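Local structure of GST N-terminal domain-containing protein (Pseudomonas syringae pv. tomato, 3IC8) at residues F14-K17 with A18-L22; A67-A70 with R71-Q75; V101-L104 with H105-L109; F82-Q85 with G86-F89. The protein is of unknown function but has the two domains of a glutathione S-transferase, and so may bind glutathione or a related thiol. One frame throughout, in Å; residues are numbered along the deposited sequence.

Interaction 1. Residues F14-K17 with A18-L22; sequences FAEK and ARLML
Glu16 and Arg19 meet at about a right angle on the first turn of helix 16-25, the helix of the beta-alpha-beta unit that opens the thioredoxin-like domain of this GST-like chain. Their carboxylate and guanidinium planes stand 65° apart. Arg19 NH2 gives Glu16 OE2 a nearly straight bond of 3.0 Å, with the oxygen lying in the guanidinium plane, and Arg19 NE adds a weak second bond to the same atom; the pair is a salt bridge. Bends at chi2 and chi3 fold the arginine back over the start of the helix. Backbone oxygens also hold it, NH2 to Ser12 O and NH1 to Tyr9 O, while Glu16 OE1 takes His220, so both buried charged groups are held from several sides. Leu20 slants across Glu16, with CD1 4.0 Å from Glu16 CG. Lys17 leaves another side of the helix, its CG turned anti to the backbone N (chi1 161°) and 3.9 Å from Met21 SE; its NZ continues to a salt bridge with Asp99. A water joins Phe14 O to Ala18 N. Over one guanidinium face of Arg19 sits a backbone oxygen, Ala15 O, 3.4 Å from CZ.

Interaction 2. Residues A67-A70 with R71-Q75; sequences ALMA and RRLEQ
Met69 and Leu73, one helical turn apart, make the apolar part of this contact on helix 66-76. Their side chains lie side by side and point the same way, and selenomethionine CE of Met69 comes to 3.9 Å from CD1 of Leu73. Met69 starts anti to its own N (chi1 -175°) and bends at chi3, which brings CE round beside the leucine branch. Leu73 CG also rests 3.3 Å from Met69 O.

The backbone bonds are those of a regular alpha-helix: Arg72 N to Leu68 O at 3.2 Å, Leu73 N to Met69 O at 3.0 Å and Glu74 N to Ala70 O at 3.0 Å.

A water accepts from Arg71 NE at 3.3 Å, in the plane of the guanidinium; its other leg, to Ala67 O, is weak and doubtful.

The charged ends find partners beyond the two segments. Arg72 forms a salt bridge with Glu76 and a hydrogen bond to Tyr63 OH, while Gln75 OE1 lies over one face of its guanidinium, 3.6 Å above the plane. Glu74 OE2 takes Phe82 N and forms a salt bridge with Lys25, and OE1 takes Tyr83 N.

With Met69 and Ala70 packed on helix 16-25 and Arg72 on strand 55-58, this is a helix of the thioredoxin-like N-terminal domain found in glutathione S-transferases.

Interaction 3. Residues V101-L104 with H105-L109; sequences VLFL and HAVSL
Leu104 O and Ser108 are joined by two bonds in this turn of helix 88-110, a long helix of the all-helical part of the GST-like fold. The carbonyl oxygen accepts from Ser108 N at 3.2 Å and from Ser108 OG at 3.1 Å, the two donors reaching it from opposite faces of the carbonyl plane. Ser108 OG stands anti to its own carbonyl carbon (chi1 -65°), which turns the hydroxyl back along the helix and satisfies its hydrogen within the turn. Leu102 O and Phe103 O each receive the usual amide four residues on, from Ala106 N at 3.1 Å and Val107 N at 3.1 Å; the latter bond is close to straight, with an N-H...O angle of 171°. The bond from His105 N to Val101 O is weak and, as Val101 O is less surely placed, doubtful. His105 is buried against helix 149-167, where its ring meets Phe159 edge-to-face, and Leu102 and Ala106 pack on Thr188 of helix 180-193. Met116 of the second subunit packs on Val107 and Ser108. Phe103 and Val107 complete the turn without polar atoms in their side chains: CG1 of Val107 makes a CH-pi contact over one face of the Phe103 ring, 4.2 Å from its centroid and displaced toward the rim.

Interaction 4. Residues F82-Q85 with G86-F89; sequences FYPQ and GQEF
Pro84 and Gln87 bracket a type II beta turn that is closed by a bond of 3.0 Å from Gln87 N to Pro84 O. Gln87 CG sits beside its own backbone N (chi1 -60°) and the chain beyond is extended, so the side chain crosses the proline ring at about a right angle and its end lies against that ring. At the third position of the turn Gly86 has a positive phi of 89°, a backbone conformation that suits glycine. Glu88 folds back over the turn: CG lies anti to the carbonyl carbon, and the bend at chi2 (101°) swings the carboxylate toward Gly86, whose N makes a weak bond of 2.7 Å to Glu88 OE1. Along the way Glu88 CG passes 4.2 Å from Tyr83 CB. Tyr83 CB points toward the helix start, while its ring makes a cation-pi contact with Arg71 and its N is bound by Glu74. Gln87 occupies the N-cap position of helix 88-110. A tight turn leading straight into the start of that helix, here at the surface, ends the linker between the thioredoxin-like domain and the helical domain of a glutathione S-transferase fold.

Interactions 1 and 2 lie on neighbouring helices of the thioredoxin-like domain, centres 13 Å apart, and interlock through selenomethionines: Met21 CE comes to 3.4 Å from Met69 CE. Interaction 4 joins both. Glu74 OE2 takes Phe82 N at 2.9 Å, and Phe82 CZ packs 3.8 Å from Met21 CG, which fastens the linker to helices 66-76 and 16-25. From there helix 88-110 runs on to interaction 3, whose centre is about 25 Å from that of interaction 4. Phe103 nevertheless returns to the first domain, its CZ 3.8 Å from Phe14 CE1 ahead of helix 16-25. In glutathione S-transferases glutathione binds mainly to the thioredoxin-like domain, at its cleft with the helical domain; no ligand marks it here.

Interaction 1. Residues F14-K17 with A18-L22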
loop_
_atom_site.group_PDB
_atom_site.type_symbol
_atom_site.label_atom_id
_atom_site.label_comp_id
_atom_site.label_asym_id
_atom_site.label_seq_id
_atom_site.Cartn_x
_atom_site.Cartn_y
_atom_site.Cartn_z
ATOM N N PHE A 14 22.365 7.242 -8.655
ATOM C CA PHE A 14 23.301 6.243 -9.092
ATOM C C PHE A 14 23.649 5.207 -8.042
ATOM O O PHE A 14 24.026 4.116 -8.363
ATOM C CB PHE A 14 24.526 6.888 -9.711
ATOM C CG PHE A 14 24.258 7.545 -11.023
ATOM C CD1 PHE A 14 24.452 6.891 -12.190
ATOM C CD2 PHE A 14 23.799 8.823 -11.078
ATOM C CE1 PHE A 14 24.194 7.492 -13.348
ATOM C CE2 PHE A 14 23.547 9.410 -12.243
ATOM C CZ PHE A 14 23.745 8.754 -13.371
ATOM N N ALA A 15 23.503 5.572 -6.782
ATOM C CA ALA A 15 23.814 4.726 -5.670
ATOM C C ALA A 15 22.622 4.003 -5.092
ATOM O O ALA A 15 22.735 3.391 -4.077
ATOM C CB ALA A 15 24.474 5.516 -4.622
ATOM N N GLU A 16 21.472 4.128 -5.711
ATOM C CA GLU A 16 20.267 3.488 -5.238
ATOM C C GLU A 16 20.274 1.980 -5.273
ATOM O O GLU A 16 19.756 1.349 -4.414
ATOM C CB GLU A 16 19.050 4.064 -5.930
ATOM C CG GLU A 16 17.750 3.602 -5.405
ATOM C CD GLU A 16 17.387 4.165 -4.057
ATOM O OE1 GLU A 16 16.350 3.752 -3.561
ATOM O OE2 GLU A 16 18.107 4.991 -3.497
ATOM N N LYS A 17 20.865 1.398 -6.290
ATOM C CA LYS A 17 20.835 -0.025 -6.411
ATOM C C LYS A 17 21.501 -0.662 -5.212
ATOM O O LYS A 17 20.982 -1.577 -4.676
ATOM C CB LYS A 17 21.482 -0.474 -7.716
ATOM C CG LYS A 17 21.907 -1.916 -7.751
ATOM C CD LYS A 17 21.882 -2.514 -9.114
ATOM C CE LYS A 17 23.218 -2.461 -9.791
ATOM N NZ LYS A 17 23.656 -3.772 -10.228
ATOM N N ALA A 18 22.628 -0.154 -4.775
ATOM C CA ALA A 18 23.338 -0.717 -3.641
ATOM C C ALA A 18 22.573 -0.659 -2.341
ATOM O O ALA A 18 22.653 -1.542 -1.549
ATOM C CB ALA A 18 24.624 -0.065 -3.486
ATOM N N ARG A 19 21.848 0.418 -2.144
ATOM C CA ARG A 19 20.995 0.604 -1.014
ATOM C C ARG A 19 19.856 -0.407 -0.964
ATOM O O ARG A 19 19.502 -0.891 0.073
ATOM C CB ARG A 19 20.447 2.016 -1.091
ATOM C CG ARG A 19 20.856 2.893 0.013
ATOM C CD ARG A 19 21.442 4.219 -0.392
ATOM N NE ARG A 19 20.797 4.892 -1.503
ATOM C CZ ARG A 19 21.342 5.886 -2.180
ATOM N NH1 ARG A 19 22.520 6.329 -1.871
ATOM N NH2 ARG A 19 20.721 6.428 -3.174
ATOM N N LEU A 20 19.263 -0.676 -2.108
ATOM C CA LEU A 20 18.237 -1.679 -2.239
ATOM C C LEU A 20 18.798 -3.033 -1.957
ATOM O O LEU A 20 18.143 -3.859 -1.417
ATOM C CB LEU A 20 17.544 -1.627 -3.587
ATOM C CG LEU A 20 16.730 -0.378 -3.826
ATOM C CD1 LEU A 20 16.474 -0.138 -5.253
ATOM C CD2 LEU A 20 15.483 -0.336 -3.057
HETATM N N MSE A 21 20.032 -3.246 -2.350
HETATM C CA MSE A 21 20.681 -4.505 -2.140
HETATM C C MSE A 21 20.804 -4.752 -0.661
HETATM O O MSE A 21 20.592 -5.829 -0.192
HETATM C CB MSE A 21 22.041 -4.528 -2.809
HETATM C CG MSE A 21 22.043 -4.848 -4.276
HETATM SE SE MSE A 21 23.621 -4.383 -5.233
HETATM C CE MSE A 21 24.858 -5.502 -4.447
ATOM N N LEU A 22 21.132 -3.719 0.074
ATOM C CA LEU A 22 21.161 -3.814 1.502
ATOM C C LEU A 22 19.799 -4.084 2.081
ATOM O O LEU A 22 19.682 -4.781 3.027
ATOM C CB LEU A 22 21.841 -2.610 2.120
ATOM C CG LEU A 22 23.323 -2.564 1.809
ATOM C CD1 LEU A 22 23.921 -1.263 2.137
ATOM C CD2 LEU A 22 24.040 -3.608 2.480
HETATM O O HOH W 1 24.033 1.609 -6.998
#

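Interaction 2. Residues A67-A70 with R71-Q75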
loop_
_atom_site.group_PDB
_atom_site.type_symbol
_atom_site.label_atom_id
_atom_site.label_comp_id
_atom_site.label_asym_id
_atom_site.label_seq_id
_atom_site.Cartn_x
_atom_site.Cartn_y
_atom_site.Cartn_z
ATOM N N ALA A 67 28.718 -5.198 -8.529
ATOM C CA ALA A 67 28.506 -6.565 -8.893
ATOM C C ALA A 67 29.203 -7.512 -7.936
ATOM O O ALA A 67 28.696 -8.535 -7.604
ATOM C CB ALA A 67 28.963 -6.782 -10.273
ATOM N N LEU A 68 30.399 -7.152 -7.541
ATOM C CA LEU A 68 31.161 -7.851 -6.543
ATOM C C LEU A 68 30.546 -7.774 -5.171
ATOM O O LEU A 68 30.627 -8.684 -4.408
ATOM C CB LEU A 68 32.579 -7.329 -6.505
ATOM C CG LEU A 68 33.556 -8.171 -5.729
ATOM C CD1 LEU A 68 33.861 -9.393 -6.475
ATOM C CD2 LEU A 68 34.775 -7.427 -5.448
HETATM N N MSE A 69 29.956 -6.640 -4.877
HETATM C CA MSE A 69 29.378 -6.367 -3.598
HETATM C C MSE A 69 28.269 -7.346 -3.326
HETATM O O MSE A 69 28.091 -7.785 -2.224
HETATM C CB MSE A 69 28.851 -4.950 -3.581
HETATM C CG MSE A 69 28.318 -4.487 -2.280
HETATM SE SE MSE A 69 27.443 -2.770 -2.323
HETATM C CE MSE A 69 25.689 -3.294 -1.938
ATOM N N ALA A 70 27.533 -7.692 -4.359
ATOM C CA ALA A 70 26.461 -8.634 -4.232
ATOM C C ALA A 70 26.947 -9.984 -3.808
ATOM O O ALA A 70 26.351 -10.607 -2.990
ATOM C CB ALA A 70 25.740 -8.752 -5.516
ATOM N N ARG A 71 28.027 -10.440 -4.386
ATOM C CA ARG A 71 28.604 -11.688 -3.977
ATOM C C ARG A 71 29.159 -11.747 -2.568
ATOM O O ARG A 71 29.079 -12.750 -1.942
ATOM C CB ARG A 71 29.597 -12.170 -5.008
ATOM C CG ARG A 71 28.887 -12.592 -6.223
ATOM C CD ARG A 71 29.754 -12.936 -7.353
ATOM N NE ARG A 71 28.984 -12.976 -8.573
ATOM C CZ ARG A 71 28.294 -14.012 -8.995
ATOM N NH1 ARG A 71 28.272 -15.113 -8.314
ATOM N NH2 ARG A 71 27.639 -13.944 -10.108
ATOM N N ARG A 72 29.767 -10.675 -2.102
ATOM C CA ARG A 72 30.199 -10.554 -0.737
ATOM C C ARG A 72 29.037 -10.561 0.205
ATOM O O ARG A 72 29.114 -11.118 1.249
ATOM C CB ARG A 72 31.038 -9.312 -0.551
ATOM C CG ARG A 72 31.560 -9.125 0.817
ATOM C CD ARG A 72 32.177 -10.386 1.330
ATOM N NE ARG A 72 32.667 -10.284 2.691
ATOM C CZ ARG A 72 31.995 -10.665 3.759
ATOM N NH1 ARG A 72 30.799 -11.165 3.651
ATOM N NH2 ARG A 72 32.522 -10.546 4.944
ATOM N N LEU A 73 27.955 -9.923 -0.182
ATOM C CA LEU A 73 26.743 -9.929 0.598
ATOM C C LEU A 73 26.143 -11.308 0.727
ATOM O O LEU A 73 25.674 -11.686 1.759
ATOM C CB LEU A 73 25.723 -8.997 -0.015
ATOM C CG LEU A 73 25.940 -7.511 0.205
ATOM C CD1 LEU A 73 24.833 -6.706 -0.367
ATOM C CD2 LEU A 73 26.180 -7.168 1.647
ATOM N N GLU A 74 26.168 -12.037 -0.366
ATOM C CA GLU A 74 25.641 -13.360 -0.452
ATOM C C GLU A 74 26.388 -14.258 0.497
ATOM O O GLU A 74 25.824 -15.136 1.077
ATOM C CB GLU A 74 25.736 -13.856 -1.892
ATOM C CG GLU A 74 25.076 -15.159 -2.146
ATOM C CD GLU A 74 23.738 -15.025 -2.800
ATOM O OE1 GLU A 74 23.325 -15.930 -3.523
ATOM O OE2 GLU A 74 23.091 -14.012 -2.593
ATOM N N GLN A 75 27.679 -14.042 0.613
ATOM C CA GLN A 75 28.480 -14.710 1.596
ATOM C C GLN A 75 28.102 -14.327 3.027
ATOM O O GLN A 75 27.991 -15.177 3.877
ATOM C CB GLN A 75 29.957 -14.456 1.316
ATOM C CG GLN A 75 30.896 -14.751 2.443
ATOM C CD GLN A 75 32.300 -14.304 2.160
ATOM O OE1 GLN A 75 33.082 -14.089 3.061
ATOM N NE2 GLN A 75 32.623 -14.162 0.901
HETATM O O HOH W 2 28.982 -9.927 -9.719
#

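Interaction 3. Residues V101-L104 with H105-L109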
loop_
_atom_site.group_PDB
_atom_site.type_symbol
_atom_site.label_atom_id
_atom_site.label_comp_id
_atom_site.label_asym_id
_atom_site.label_seq_id
_atom_site.Cartn_x
_atom_site.Cartn_y
_atom_site.Cartn_z
ATOM N N VAL A 101 23.129 -2.299 -21.137
ATOM C CA VAL A 101 22.243 -1.845 -22.188
ATOM C C VAL A 101 21.017 -1.120 -21.694
ATOM O O VAL A 101 20.683 -0.074 -22.164
ATOM C CB VAL A 101 21.749 -3.043 -23.021
ATOM C CG1 VAL A 101 20.590 -2.696 -23.844
ATOM C CG2 VAL A 101 22.800 -3.549 -23.882
ATOM N N LEU A 102 20.327 -1.708 -20.753
ATOM C CA LEU A 102 19.129 -1.118 -20.220
ATOM C C LEU A 102 19.338 0.172 -19.466
ATOM O O LEU A 102 18.577 1.083 -19.588
ATOM C CB LEU A 102 18.399 -2.126 -19.353
ATOM C CG LEU A 102 16.893 -2.045 -19.311
ATOM C CD1 LEU A 102 16.271 -1.991 -20.653
ATOM C CD2 LEU A 102 16.391 -3.176 -18.558
ATOM N N PHE A 103 20.384 0.200 -18.666
ATOM C CA PHE A 103 20.772 1.334 -17.881
ATOM C C PHE A 103 21.133 2.501 -18.760
ATOM O O PHE A 103 20.824 3.604 -18.455
ATOM C CB PHE A 103 21.961 0.944 -17.014
ATOM C CG PHE A 103 22.517 2.057 -16.186
ATOM C CD1 PHE A 103 22.056 2.295 -14.942
ATOM C CD2 PHE A 103 23.523 2.833 -16.649
ATOM C CE1 PHE A 103 22.557 3.281 -14.209
ATOM C CE2 PHE A 103 24.017 3.828 -15.899
ATOM C CZ PHE A 103 23.539 4.043 -14.684
ATOM N N LEU A 104 21.815 2.224 -19.845
ATOM C CA LEU A 104 22.199 3.232 -20.765
ATOM C C LEU A 104 21.029 3.909 -21.414
ATOM O O LEU A 104 21.007 5.089 -21.527
ATOM C CB LEU A 104 23.089 2.631 -21.817
ATOM C CG LEU A 104 23.598 3.564 -22.882
ATOM C CD1 LEU A 104 24.133 4.801 -22.255
ATOM C CD2 LEU A 104 24.668 2.888 -23.585
ATOM N N HIS A 105 20.042 3.154 -21.821
ATOM C CA HIS A 105 18.846 3.729 -22.361
ATOM C C HIS A 105 18.123 4.567 -21.345
ATOM O O HIS A 105 17.668 5.623 -21.641
ATOM C CB HIS A 105 17.913 2.629 -22.806
ATOM C CG HIS A 105 18.385 1.895 -24.004
ATOM N ND1 HIS A 105 17.802 2.030 -25.233
ATOM C CD2 HIS A 105 19.404 1.037 -24.167
ATOM C CE1 HIS A 105 18.441 1.288 -26.105
ATOM N NE2 HIS A 105 19.418 0.675 -25.481
ATOM N N ALA A 106 18.002 4.083 -20.134
ATOM C CA ALA A 106 17.247 4.804 -19.141
ATOM C C ALA A 106 17.823 6.166 -18.809
ATOM O O ALA A 106 17.112 7.104 -18.680
ATOM C CB ALA A 106 17.087 3.976 -17.915
ATOM N N VAL A 107 19.124 6.244 -18.660
ATOM C CA VAL A 107 19.815 7.498 -18.445
ATOM C C VAL A 107 19.826 8.491 -19.593
ATOM O O VAL A 107 19.872 9.662 -19.367
ATOM C CB VAL A 107 21.167 7.327 -17.776
ATOM C CG1 VAL A 107 20.992 6.625 -16.509
ATOM C CG2 VAL A 107 22.091 6.596 -18.624
ATOM N N SER A 108 19.850 8.003 -20.812
ATOM C CA SER A 108 19.747 8.861 -21.962
ATOM C C SER A 108 18.419 9.549 -22.017
ATOM O O SER A 108 18.335 10.689 -22.370
ATOM C CB SER A 108 19.930 8.087 -23.261
ATOM O OG SER A 108 21.205 7.553 -23.376
ATOM N N LEU A 109 17.377 8.817 -21.715
ATOM C CA LEU A 109 16.064 9.349 -21.751
ATOM C C LEU A 109 15.820 10.428 -20.750
ATOM O O LEU A 109 15.211 11.402 -21.055
ATOM C CB LEU A 109 15.081 8.241 -21.475
ATOM C CG LEU A 109 14.738 7.290 -22.589
ATOM C CD1 LEU A 109 13.814 6.249 -22.110
ATOM C CD2 LEU A 109 14.141 8.024 -23.692
#

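Interaction 4. Residues F82-Q85 with G86-F89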
loop_
_atom_site.group_PDB
_atom_site.type_symbol
_atom_site.label_atom_id
_atom_site.label_comp_id
_atom_site.label_asym_id
_atom_site.label_seq_id
_atom_site.Cartn_x
_atom_site.Cartn_y
_atom_site.Cartn_z
ATOM N N PHE A 82 20.527 -13.470 -3.776
ATOM C CA PHE A 82 20.764 -12.781 -5.011
ATOM C C PHE A 82 20.862 -13.740 -6.162
ATOM O O PHE A 82 20.425 -13.437 -7.222
ATOM C CB PHE A 82 22.029 -11.961 -4.939
ATOM C CG PHE A 82 21.876 -10.677 -4.228
ATOM C CD1 PHE A 82 20.798 -9.896 -4.432
ATOM C CD2 PHE A 82 22.806 -10.266 -3.344
ATOM C CE1 PHE A 82 20.682 -8.750 -3.785
ATOM C CE2 PHE A 82 22.669 -9.124 -2.713
ATOM C CZ PHE A 82 21.612 -8.378 -2.925
ATOM N N TYR A 83 21.435 -14.910 -5.962
ATOM C CA TYR A 83 21.523 -15.869 -7.041
ATOM C C TYR A 83 20.915 -17.196 -6.733
ATOM O O TYR A 83 21.576 -18.071 -6.273
ATOM C CB TYR A 83 22.971 -16.101 -7.392
ATOM C CG TYR A 83 23.727 -14.864 -7.660
ATOM C CD1 TYR A 83 24.361 -14.210 -6.655
ATOM C CD2 TYR A 83 23.810 -14.349 -8.922
ATOM C CE1 TYR A 83 25.029 -13.111 -6.883
ATOM C CE2 TYR A 83 24.494 -13.237 -9.154
ATOM C CZ TYR A 83 25.099 -12.618 -8.125
ATOM O OH TYR A 83 25.800 -11.496 -8.322
ATOM N N PRO A 84 19.661 -17.362 -7.052
ATOM C CA PRO A 84 18.904 -18.541 -6.685
ATOM C C PRO A 84 19.446 -19.819 -7.278
ATOM O O PRO A 84 19.843 -19.810 -8.418
ATOM C CB PRO A 84 17.557 -18.251 -7.303
ATOM C CG PRO A 84 17.541 -16.892 -7.529
ATOM C CD PRO A 84 18.856 -16.461 -7.847
ATOM N N GLN A 85 19.430 -20.907 -6.525
ATOM C CA GLN A 85 20.028 -22.138 -6.985
ATOM C C GLN A 85 19.385 -22.641 -8.245
ATOM O O GLN A 85 18.195 -22.769 -8.329
ATOM C CB GLN A 85 19.874 -23.224 -5.944
ATOM C CG GLN A 85 20.563 -22.941 -4.647
ATOM C CD GLN A 85 21.416 -24.083 -4.165
ATOM O OE1 GLN A 85 22.591 -23.904 -3.890
ATOM N NE2 GLN A 85 20.829 -25.258 -4.048
ATOM N N GLY A 86 20.217 -22.954 -9.211
ATOM C CA GLY A 86 19.790 -23.465 -10.484
ATOM C C GLY A 86 19.493 -22.417 -11.516
ATOM O O GLY A 86 19.149 -22.726 -12.613
ATOM N N GLN A 87 19.604 -21.167 -11.131
ATOM C CA GLN A 87 19.415 -20.073 -12.033
ATOM C C GLN A 87 20.572 -19.101 -12.028
ATOM O O GLN A 87 20.415 -17.997 -12.415
ATOM C CB GLN A 87 18.121 -19.374 -11.697
ATOM C CG GLN A 87 16.928 -20.240 -11.798
ATOM C CD GLN A 87 15.683 -19.594 -11.299
ATOM O OE1 GLN A 87 14.715 -19.496 -12.001
ATOM N NE2 GLN A 87 15.695 -19.172 -10.078
ATOM N N GLU A 88 21.725 -19.509 -11.548
ATOM C CA GLU A 88 22.829 -18.593 -11.343
ATOM C C GLU A 88 23.432 -17.892 -12.536
ATOM O O GLU A 88 23.703 -16.724 -12.454
ATOM C CB GLU A 88 23.967 -19.321 -10.659
ATOM C CG GLU A 88 23.637 -19.797 -9.303
ATOM C CD GLU A 88 23.321 -21.251 -9.272
ATOM O OE1 GLU A 88 22.459 -21.696 -10.010
ATOM O OE2 GLU A 88 23.938 -21.958 -8.504
ATOM N N PHE A 89 23.715 -18.631 -13.596
ATOM C CA PHE A 89 24.228 -18.085 -14.827
ATOM C C PHE A 89 23.247 -17.180 -15.515
ATOM O O PHE A 89 23.598 -16.148 -15.993
ATOM C CB PHE A 89 24.622 -19.214 -15.752
ATOM C CG PHE A 89 25.073 -18.780 -17.078
ATOM C CD1 PHE A 89 26.346 -18.387 -17.268
ATOM C CD2 PHE A 89 24.236 -18.792 -18.135
ATOM C CE1 PHE A 89 26.753 -18.019 -18.446
ATOM C CE2 PHE A 89 24.661 -18.414 -19.319
ATOM C CZ PHE A 89 25.919 -18.029 -19.476
#